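Chinitase A (Streptomyces coelicolor, PDB 3EBV) probably hydrolyses internal linkages of chitin as a glycosyl hydrolase family 18 endochitinase, of which this chain is the catalytic domain. Local coordinates at residues Gly115-Leu120 against Ile145-Pro150; Val35-Ala40 against Ile79-Gly84; Leu173-Met178 against Asp264-Met269. All blocks are in the same frame, centred on the assembly; numbering follows the deposited sequence. Where two conformers were deposited one is given.

Overall arrangement
All three contacts are mostly buried and belong to the curled sheet of one family 18 barrel. Contact 1 lies nearest the chain centre and joins neighbouring strands 115-120 and 145-148. Contact 2 joins strands 32-40 and 77-84. It touches contact 1 because 77-84 and 115-120 are also neighbours. Contact 1 also touches contact 3, since 145-148 and 175-179 are neighbours. Contact 3 differs: strands 175-179 and 267-271 are separated by strand 219-224, and meet through side chains and waters. Its Arg266 is partly exposed. Contact 1 is a regular set of backbone bonds plus one buried aspartate-threonine bond. Contact 2 is bent and dominated by an aromatic ring. Contacts 2 and 3 do not touch.

Contact 1 of 3, residues Gly115-Leu120 against Ile145-Pro150; sequences GVDIDL and ILTMAP
Four backbone hydrogen bonds join strand 115-120 to segment 145-150 in parallel, and the two strand axes differ by only 13°. Val116 N gives to Ile145 O at 3.0 Å and Val116 O takes from Thr147 N. Ile118 repeats the pattern: its N bonds Thr147 O at 2.9 Å and its O takes Ala149 N at 2.9 Å. Both donors of this second pair sit above the carbonyl plane. Gly115 packs so closely that its CA lies 3.2 Å from Ile145 O, and a side chain there would strike that oxygen.

Helix 126-140 completes a beta-alpha-beta unit of the TIM barrel with these strands. Asp117 and Asp119 belong to the DxxDxDxE signature of family 18. Glu121 closes it, the position of the catalytic acid in relatives.

The polar side-chain contact is one short bond. Asp117 and Thr147 cross at about a right angle, and Thr147 OG1 donates to the anti lone pair of Asp117 OD1 at 2.6 Å. Asp117 OD2 is hydrogen-bonded to Tyr10 and Ser81, so both oxygens of this buried carboxylate are held and its rotation is fixed.

The apolar contacts face helix 126-140. Val116 CG1 meets Leu146 CD1 at 3.7 Å, the two side chains lying side by side. Ile118 CG2 touches CE of the selenomethionine Met148 at 4.0 Å.

Water 1 lies 2.8 Å from Ala149 O and also near Leu120 O.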
loop_
_atom_site.group_PDB
_atom_site.type_symbol
_atom_site.label_atom_id
_atom_site.label_comp_id
_atom_site.label_asym_id
_atom_site.label_seq_id
_atom_site.Cartn_x
_atom_site.Cartn_y
_atom_site.Cartn_z
ATOM N N GLY A 115 3.392 10.025 -6.877
ATOM C CA GLY A 115 4.371 8.949 -6.717
ATOM C C GLY A 115 3.775 7.626 -7.108
ATOM O O GLY A 115 2.799 7.563 -7.892
ATOM N N VAL A 116 4.363 6.555 -6.541
ATOM C CA VAL A 116 4.131 5.221 -7.040
ATOM C C VAL A 116 4.001 4.271 -5.840
ATOM O O VAL A 116 4.636 4.484 -4.774
ATOM C CB VAL A 116 5.285 4.733 -7.978
ATOM C CG1 VAL A 116 6.654 4.663 -7.231
ATOM C CG2 VAL A 116 4.933 3.420 -8.655
ATOM N N ASP A 117 3.186 3.220 -6.047
ATOM C CA ASP A 117 3.088 2.097 -5.082
ATOM C C ASP A 117 3.553 0.857 -5.795
ATOM O O ASP A 117 3.144 0.567 -6.931
ATOM C CB ASP A 117 1.627 1.905 -4.654
ATOM C CG ASP A 117 1.409 0.615 -3.832
ATOM O OD1 ASP A 117 2.031 0.517 -2.721
ATOM O OD2 ASP A 117 0.656 -0.289 -4.288
ATOM N N ILE A 118 4.476 0.125 -5.175
ATOM C CA ILE A 118 4.982 -1.100 -5.764
ATOM C C ILE A 118 4.196 -2.285 -5.245
ATOM O O ILE A 118 4.333 -2.662 -4.072
ATOM C CB ILE A 118 6.518 -1.271 -5.427
ATOM C CG1 ILE A 118 7.310 0.021 -5.786
ATOM C CG2 ILE A 118 7.078 -2.569 -6.049
ATOM C CD1 ILE A 118 7.218 0.407 -7.279
ATOM N N ASP A 119 3.419 -2.891 -6.128
ATOM C CA ASP A 119 2.578 -4.020 -5.783
ATOM C C ASP A 119 2.732 -5.145 -6.820
ATOM O O ASP A 119 1.739 -5.803 -7.184
ATOM C CB ASP A 119 1.105 -3.577 -5.662
ATOM C CG ASP A 119 0.201 -4.674 -5.137
ATOM O OD1 ASP A 119 0.672 -5.646 -4.496
ATOM O OD2 ASP A 119 -1.019 -4.552 -5.407
ATOM N N LEU A 120 3.976 -5.391 -7.233
ATOM C CA LEU A 120 4.259 -6.557 -8.091
ATOM C C LEU A 120 4.040 -7.831 -7.258
ATOM O O LEU A 120 4.641 -8.005 -6.175
ATOM C CB LEU A 120 5.693 -6.532 -8.618
ATOM C CG LEU A 120 6.135 -5.290 -9.403
ATOM C CD1 LEU A 120 7.490 -5.601 -10.137
ATOM C CD2 LEU A 120 5.098 -4.857 -10.344
ATOM N N ILE A 145 6.148 10.401 -3.279
ATOM C CA ILE A 145 5.600 9.369 -2.387
ATOM C C ILE A 145 5.976 8.018 -2.962
ATOM O O ILE A 145 5.761 7.730 -4.160
ATOM C CB ILE A 145 4.069 9.490 -2.295
ATOM C CG1 ILE A 145 3.657 10.862 -1.725
ATOM C CG2 ILE A 145 3.457 8.304 -1.484
ATOM C CD1 ILE A 145 4.131 11.160 -0.289
ATOM N N LEU A 146 6.510 7.138 -2.084
ATOM C CA LEU A 146 6.913 5.804 -2.532
ATOM C C LEU A 146 6.372 4.825 -1.486
ATOM O O LEU A 146 6.800 4.862 -0.312
ATOM C CB LEU A 146 8.451 5.674 -2.626
ATOM C CG LEU A 146 8.951 4.230 -2.865
ATOM C CD1 LEU A 146 8.397 3.577 -4.130
ATOM C CD2 LEU A 146 10.508 4.321 -2.885
ATOM N N THR A 147 5.431 3.987 -1.912
ATOM C CA THR A 147 4.921 2.951 -1.001
ATOM C C THR A 147 5.159 1.583 -1.621
ATOM O O THR A 147 5.393 1.460 -2.818
ATOM C CB THR A 147 3.385 3.167 -0.704
ATOM O OG1 THR A 147 2.616 2.935 -1.897
ATOM C CG2 THR A 147 3.102 4.582 -0.211
HETATM N N MSE A 148 5.050 0.521 -0.802
HETATM C CA MSE A 148 5.165 -0.851 -1.296
HETATM C C MSE A 148 4.134 -1.669 -0.555
HETATM O O MSE A 148 3.871 -1.371 0.624
HETATM C CB MSE A 148 6.550 -1.430 -1.016
HETATM C CG MSE A 148 7.681 -0.509 -1.550
HETATM SE SE MSE A 148 9.446 -1.334 -1.222
HETATM C CE MSE A 148 9.598 -2.292 -2.922
ATOM N N ALA A 149 3.590 -2.669 -1.244
ATOM C CA ALA A 149 2.543 -3.529 -0.662
ATOM C C ALA A 149 2.952 -5.005 -0.822
ATOM O O ALA A 149 2.311 -5.800 -1.518
ATOM C CB ALA A 149 1.179 -3.265 -1.343
ATOM N N PRO A 150 4.039 -5.403 -0.138
ATOM C CA PRO A 150 4.453 -6.815 -0.182
ATOM C C PRO A 150 3.373 -7.746 0.366
ATOM O O PRO A 150 2.534 -7.312 1.164
ATOM C CB PRO A 150 5.637 -6.862 0.813
ATOM C CG PRO A 150 5.454 -5.630 1.710
ATOM C CD PRO A 150 4.858 -4.576 0.789
HETATM O O HOH W 1 2.995 -7.564 -3.516
#

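Contact 2 of 3, residues Val35-Ala40 against Ile79-Gly84; sequences VAFADA and IISVGG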
loop_
_atom_site.group_PDB
_atom_site.type_symbol
_atom_site.label_atom_id
_atom_site.label_comp_id
_atom_site.label_asym_id
_atom_site.label_seq_id
_atom_site.Cartn_x
_atom_site.Cartn_y
_atom_site.Cartn_z
ATOM N N VAL A 35 -4.061 4.312 -6.902
ATOM C CA VAL A 35 -4.868 3.985 -8.070
ATOM C C VAL A 35 -4.445 2.611 -8.609
ATOM O O VAL A 35 -3.279 2.397 -9.018
ATOM C CB VAL A 35 -4.692 5.078 -9.107
ATOM C CG1 VAL A 35 -5.353 4.654 -10.443
ATOM C CG2 VAL A 35 -5.287 6.362 -8.592
ATOM N N ALA A 36 -5.380 1.660 -8.608
ATOM C CA ALA A 36 -5.090 0.284 -8.932
ATOM C C ALA A 36 -5.702 -0.100 -10.302
ATOM O O ALA A 36 -6.922 -0.262 -10.365
ATOM C CB ALA A 36 -5.676 -0.643 -7.828
ATOM N N PHE A 37 -4.928 -0.325 -11.375
ATOM C CA PHE A 37 -3.466 -0.347 -11.406
ATOM C C PHE A 37 -2.989 0.169 -12.765
ATOM O O PHE A 37 -3.781 0.252 -13.732
ATOM C CB PHE A 37 -2.967 -1.784 -11.306
ATOM C CG PHE A 37 -3.316 -2.483 -10.020
ATOM C CD1 PHE A 37 -2.519 -2.309 -8.887
ATOM C CD2 PHE A 37 -4.415 -3.328 -9.952
ATOM C CE1 PHE A 37 -2.830 -2.965 -7.699
ATOM C CE2 PHE A 37 -4.720 -3.999 -8.753
ATOM C CZ PHE A 37 -3.927 -3.803 -7.625
ATOM N N ALA A 38 -1.702 0.470 -12.837
ATOM C CA ALA A 38 -1.051 0.637 -14.149
ATOM C C ALA A 38 -1.036 -0.724 -14.852
ATOM O O ALA A 38 -1.147 -1.762 -14.201
ATOM C CB ALA A 38 0.338 1.208 -14.015
ATOM N N ASP A 39 -0.956 -0.705 -16.181
ATOM C CA ASP A 39 -0.938 -1.909 -17.017
ATOM C C ASP A 39 0.519 -2.157 -17.508
ATOM O O ASP A 39 1.225 -1.208 -17.813
ATOM C CB ASP A 39 -1.884 -1.691 -18.220
ATOM C CG ASP A 39 -3.392 -1.760 -17.835
ATOM O OD1 ASP A 39 -3.761 -2.711 -17.113
ATOM O OD2 ASP A 39 -4.185 -0.897 -18.286
ATOM N N ALA A 40 0.965 -3.410 -17.563
ATOM C CA ALA A 40 2.193 -3.747 -18.316
ATOM C C ALA A 40 2.004 -3.464 -19.814
ATOM O O ALA A 40 0.869 -3.400 -20.302
ATOM C CB ALA A 40 2.570 -5.190 -18.119
ATOM N N ILE A 79 -1.373 8.279 -5.727
ATOM C CA ILE A 79 -0.242 7.621 -6.366
ATOM C C ILE A 79 -0.731 6.527 -7.304
ATOM O O ILE A 79 -1.883 6.094 -7.196
ATOM C CB ILE A 79 0.735 7.047 -5.280
ATOM C CG1 ILE A 79 0.032 5.955 -4.445
ATOM C CG2 ILE A 79 1.265 8.207 -4.410
ATOM C CD1 ILE A 79 0.931 5.407 -3.290
ATOM N N ILE A 80 0.113 6.119 -8.251
ATOM C CA ILE A 80 -0.211 5.017 -9.162
ATOM C C ILE A 80 0.360 3.703 -8.642
ATOM O O ILE A 80 1.566 3.624 -8.380
ATOM C CB ILE A 80 0.240 5.341 -10.644
ATOM C CG1 ILE A 80 -0.173 4.258 -11.610
ATOM C CG2 ILE A 80 1.754 5.640 -10.725
ATOM C CD1 ILE A 80 -1.699 4.116 -11.746
ATOM N N SER A 81 -0.486 2.668 -8.545
ATOM C CA SER A 81 0.008 1.352 -8.112
ATOM C C SER A 81 0.334 0.508 -9.305
ATOM O O SER A 81 -0.470 0.414 -10.250
ATOM C CB SER A 81 -1.014 0.649 -7.208
ATOM O OG SER A 81 -0.500 -0.580 -6.738
ATOM N N VAL A 82 1.495 -0.140 -9.276
ATOM C CA VAL A 82 1.911 -1.070 -10.324
ATOM C C VAL A 82 1.776 -2.509 -9.859
ATOM O O VAL A 82 2.220 -2.840 -8.744
ATOM C CB VAL A 82 3.378 -0.804 -10.732
ATOM C CG1 VAL A 82 3.795 -1.746 -11.844
ATOM C CG2 VAL A 82 3.541 0.668 -11.155
ATOM N N GLY A 83 1.178 -3.371 -10.670
ATOM C CA GLY A 83 1.122 -4.790 -10.338
ATOM C C GLY A 83 -0.282 -5.259 -10.121
ATOM O O GLY A 83 -1.105 -5.239 -11.048
ATOM N N GLY A 84 -0.541 -5.720 -8.906
ATOM C CA GLY A 84 -1.836 -6.288 -8.602
ATOM C C GLY A 84 -1.804 -7.777 -8.867
ATOM O O GLY A 84 -0.863 -8.292 -9.493
HETATM O O HOH W 2 0.088 -4.032 -13.343
#
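Segments 35-40 and 79-84 pair in parallel sense, but their axes cross at 60°. Three backbone hydrogen bonds hold them: Val35 N to Ile79 O at 2.8 Å, Ser81 N to Val35 O at 2.8 Å, and Ala38 N to Ser81 O at 2.9 Å. The peptide before Phe37 is cis. Past this kink the bonding skips to Ala38.

The Phe37 ring carries the contact. Gly84 CA lies over one face, 3.6 Å from the ring centroid, in a CH-pi contact, and Gly83 O sits over the rim of that face. Ala36 CB covers the centre of the opposite face. Ser81 OG, hydrogen-bonded to Asp117 OD2, comes to the ring edge at 3.4 Å from Phe37 CD1. A side chain on Gly84 would hit the ring.

Ser81 to Gly84 form the SxGG motif of family 18 chitinases, and a cis peptide on the neighbouring strand is also a family feature.

On the sheet face with Val35 and Ala38, Ile80 has CG1 anti to its backbone N, turning its end toward segment 35-40. Its CD1 meets Val35 CG1 at 3.9 Å and its CG1 meets Ala38 CB at 3.9 Å. Water 2 donates to both Ala38 O and Gly83 O.

Contact 3 of 3, residues Leu173-Met178 against Asp264-Met269; sequences LTVVNM and DLRGAM
Arg266 reaches across to Thr174 with a folded side chain. Its CG is anti to the backbone N, and the chain then bends at chi2 (66°) and chi3 (71°). This lays the guanidinium beside the Thr174 backbone, with the Thr174 methyl CG2 over one face, 3.7 Å from Arg266 NH2. NH2 gives a weak, bent hydrogen bond to Thr174 O at 3.2 Å. Water 3 lies in the guanidinium plane at its edge. It donates to Thr174 O at 2.8 Å and takes a weak bond from NH2. The other nitrogens are held elsewhere, NE by Ser217 O and NH1 by Leu3 O, so the group is fixed from several directions. The aliphatic part of Arg266 crosses Val175 obliquely, with CB 3.9 Å from Val175 CG2. An alanine here would remove the guanidinium with its bonds to Ser217 O and Leu3 O and the weak one to Thr174 O, which would probably loosen the join between segment 264-269 and Thr174 and Val175.

Further along, Asn177 and the selenomethionine Met269 cross obliquely. Met269 CB rests 3.6 Å from Asn177 CG. Bends at chi2 and chi3 curl the Met269 chain back, so that its CE comes 3.3 Å from Asn177 O. Water 4 donates to Asn177 OD1 at 2.8 Å and to Ala268 O, while Asn177 ND2 has a weak bond to Thr8 OG1.

These segments meet across the inside of the TIM barrel. The axes of strands 175-178 and 267-269 are 7.4 Å apart, and strand 219-224 pairs with both of their parent strands. On its other flank, segment 173-178 is bonded to strand 145-148. Helix 199-210 packs on Val176, Met178 and Leu265, and helix 237-249 also covers Leu265.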
loop_
_atom_site.group_PDB
_atom_site.type_symbol
_atom_site.label_atom_id
_atom_site.label_comp_id
_atom_site.label_asym_id
_atom_site.label_seq_id
_atom_site.Cartn_x
_atom_site.Cartn_y
_atom_site.Cartn_z
ATOM N N LEU A 173 11.753 6.063 0.946
ATOM C CA LEU A 173 10.576 5.226 1.147
ATOM C C LEU A 173 9.588 5.904 2.101
ATOM O O LEU A 173 9.962 6.298 3.236
ATOM C CB LEU A 173 11.037 3.910 1.746
ATOM C CG LEU A 173 9.961 2.947 2.202
ATOM C CD1 LEU A 173 9.163 2.349 1.016
ATOM C CD2 LEU A 173 10.706 1.803 2.969
ATOM N N THR A 174 8.320 6.015 1.676
ATOM C CA THR A 174 7.279 6.555 2.552
ATOM C C THR A 174 6.779 5.485 3.545
ATOM O O THR A 174 6.959 5.635 4.767
ATOM C CB THR A 174 6.096 7.110 1.739
ATOM O OG1 THR A 174 6.631 8.026 0.740
ATOM C CG2 THR A 174 5.122 7.831 2.648
ATOM N N VAL A 175 6.197 4.399 3.003
ATOM C CA VAL A 175 5.663 3.364 3.898
ATOM C C VAL A 175 5.525 2.052 3.172
ATOM O O VAL A 175 5.198 1.998 1.973
ATOM C CB VAL A 175 4.305 3.807 4.526
ATOM C CG1 VAL A 175 3.248 4.138 3.455
ATOM C CG2 VAL A 175 3.766 2.777 5.493
ATOM N N VAL A 176 5.806 0.983 3.935
ATOM C CA VAL A 176 5.532 -0.397 3.509
ATOM C C VAL A 176 4.200 -0.772 4.118
ATOM O O VAL A 176 4.103 -1.008 5.328
ATOM C CB VAL A 176 6.614 -1.393 3.960
ATOM C CG1 VAL A 176 6.268 -2.800 3.507
ATOM C CG2 VAL A 176 7.978 -0.999 3.329
ATOM N N ASN A 177 3.159 -0.819 3.285
ATOM C CA ASN A 177 1.826 -1.292 3.703
ATOM C C ASN A 177 1.701 -2.778 3.343
ATOM O O ASN A 177 1.160 -3.131 2.293
ATOM C CB ASN A 177 0.721 -0.518 2.977
ATOM C CG ASN A 177 0.643 0.954 3.381
ATOM O OD1 ASN A 177 0.660 1.295 4.578
ATOM N ND2 ASN A 177 0.473 1.855 2.354
HETATM N N MSE A 178 2.273 -3.649 4.166
HETATM C CA MSE A 178 2.170 -5.077 3.839
HETATM C C MSE A 178 0.710 -5.545 3.838
HETATM O O MSE A 178 -0.136 -4.986 4.551
HETATM C CB MSE A 178 3.012 -5.946 4.814
HETATM C CG MSE A 178 2.977 -7.415 4.429
HETATM SE SE MSE A 178 4.381 -8.379 5.434
HETATM C CE MSE A 178 3.564 -8.437 7.177
ATOM N N ASP A 264 5.486 6.386 16.469
ATOM C CA ASP A 264 5.423 6.998 15.111
ATOM C C ASP A 264 5.016 6.015 14.017
ATOM O O ASP A 264 5.168 6.310 12.830
ATOM C CB ASP A 264 6.741 7.679 14.735
ATOM C CG ASP A 264 7.013 8.916 15.574
ATOM O OD1 ASP A 264 6.066 9.466 16.193
ATOM O OD2 ASP A 264 8.194 9.316 15.622
ATOM N N LEU A 265 4.491 4.862 14.417
ATOM C CA LEU A 265 3.952 3.878 13.434
ATOM C C LEU A 265 3.072 4.621 12.428
ATOM O O LEU A 265 2.199 5.415 12.832
ATOM C CB LEU A 265 3.119 2.815 14.167
ATOM C CG LEU A 265 2.754 1.644 13.281
ATOM C CD1 LEU A 265 3.954 0.742 13.019
ATOM C CD2 LEU A 265 1.642 0.861 13.936
ATOM N N ARG A 266 3.266 4.349 11.131
ATOM C CA ARG A 266 2.575 5.208 10.141
ATOM C C ARG A 266 1.054 5.135 10.258
ATOM O O ARG A 266 0.359 6.147 10.291
ATOM C CB ARG A 266 2.985 4.838 8.713
ATOM C CG ARG A 266 2.272 5.690 7.628
ATOM C CD ARG A 266 2.683 7.137 7.694
ATOM N NE ARG A 266 4.047 7.214 7.220
ATOM C CZ ARG A 266 4.601 8.305 6.717
ATOM N NH1 ARG A 266 3.922 9.443 6.678
ATOM N NH2 ARG A 266 5.861 8.245 6.297
ATOM N N GLY A 267 0.508 3.917 10.265
ATOM C CA GLY A 267 -0.947 3.759 10.230
ATOM C C GLY A 267 -1.370 2.462 9.589
ATOM O O GLY A 267 -0.803 1.393 9.868
ATOM N N ALA A 268 -2.360 2.579 8.693
ATOM C CA ALA A 268 -3.020 1.390 8.152
ATOM C C ALA A 268 -3.310 1.582 6.692
ATOM O O ALA A 268 -3.169 2.682 6.148
ATOM C CB ALA A 268 -4.324 1.062 8.940
HETATM N N MSE A 269 -3.693 0.476 6.061
HETATM C CA MSE A 269 -3.986 0.484 4.612
HETATM C C MSE A 269 -5.150 -0.474 4.391
HETATM O O MSE A 269 -5.318 -1.452 5.136
HETATM C CB MSE A 269 -2.756 -0.006 3.827
HETATM C CG MSE A 269 -3.018 -0.205 2.319
HETATM SE SE MSE A 269 -3.745 -2.033 1.932
HETATM C CE MSE A 269 -2.065 -2.980 1.586
HETATM O O HOH W 3 8.548 7.477 6.241
HETATM O O HOH W 4 -0.602 3.769 5.162
#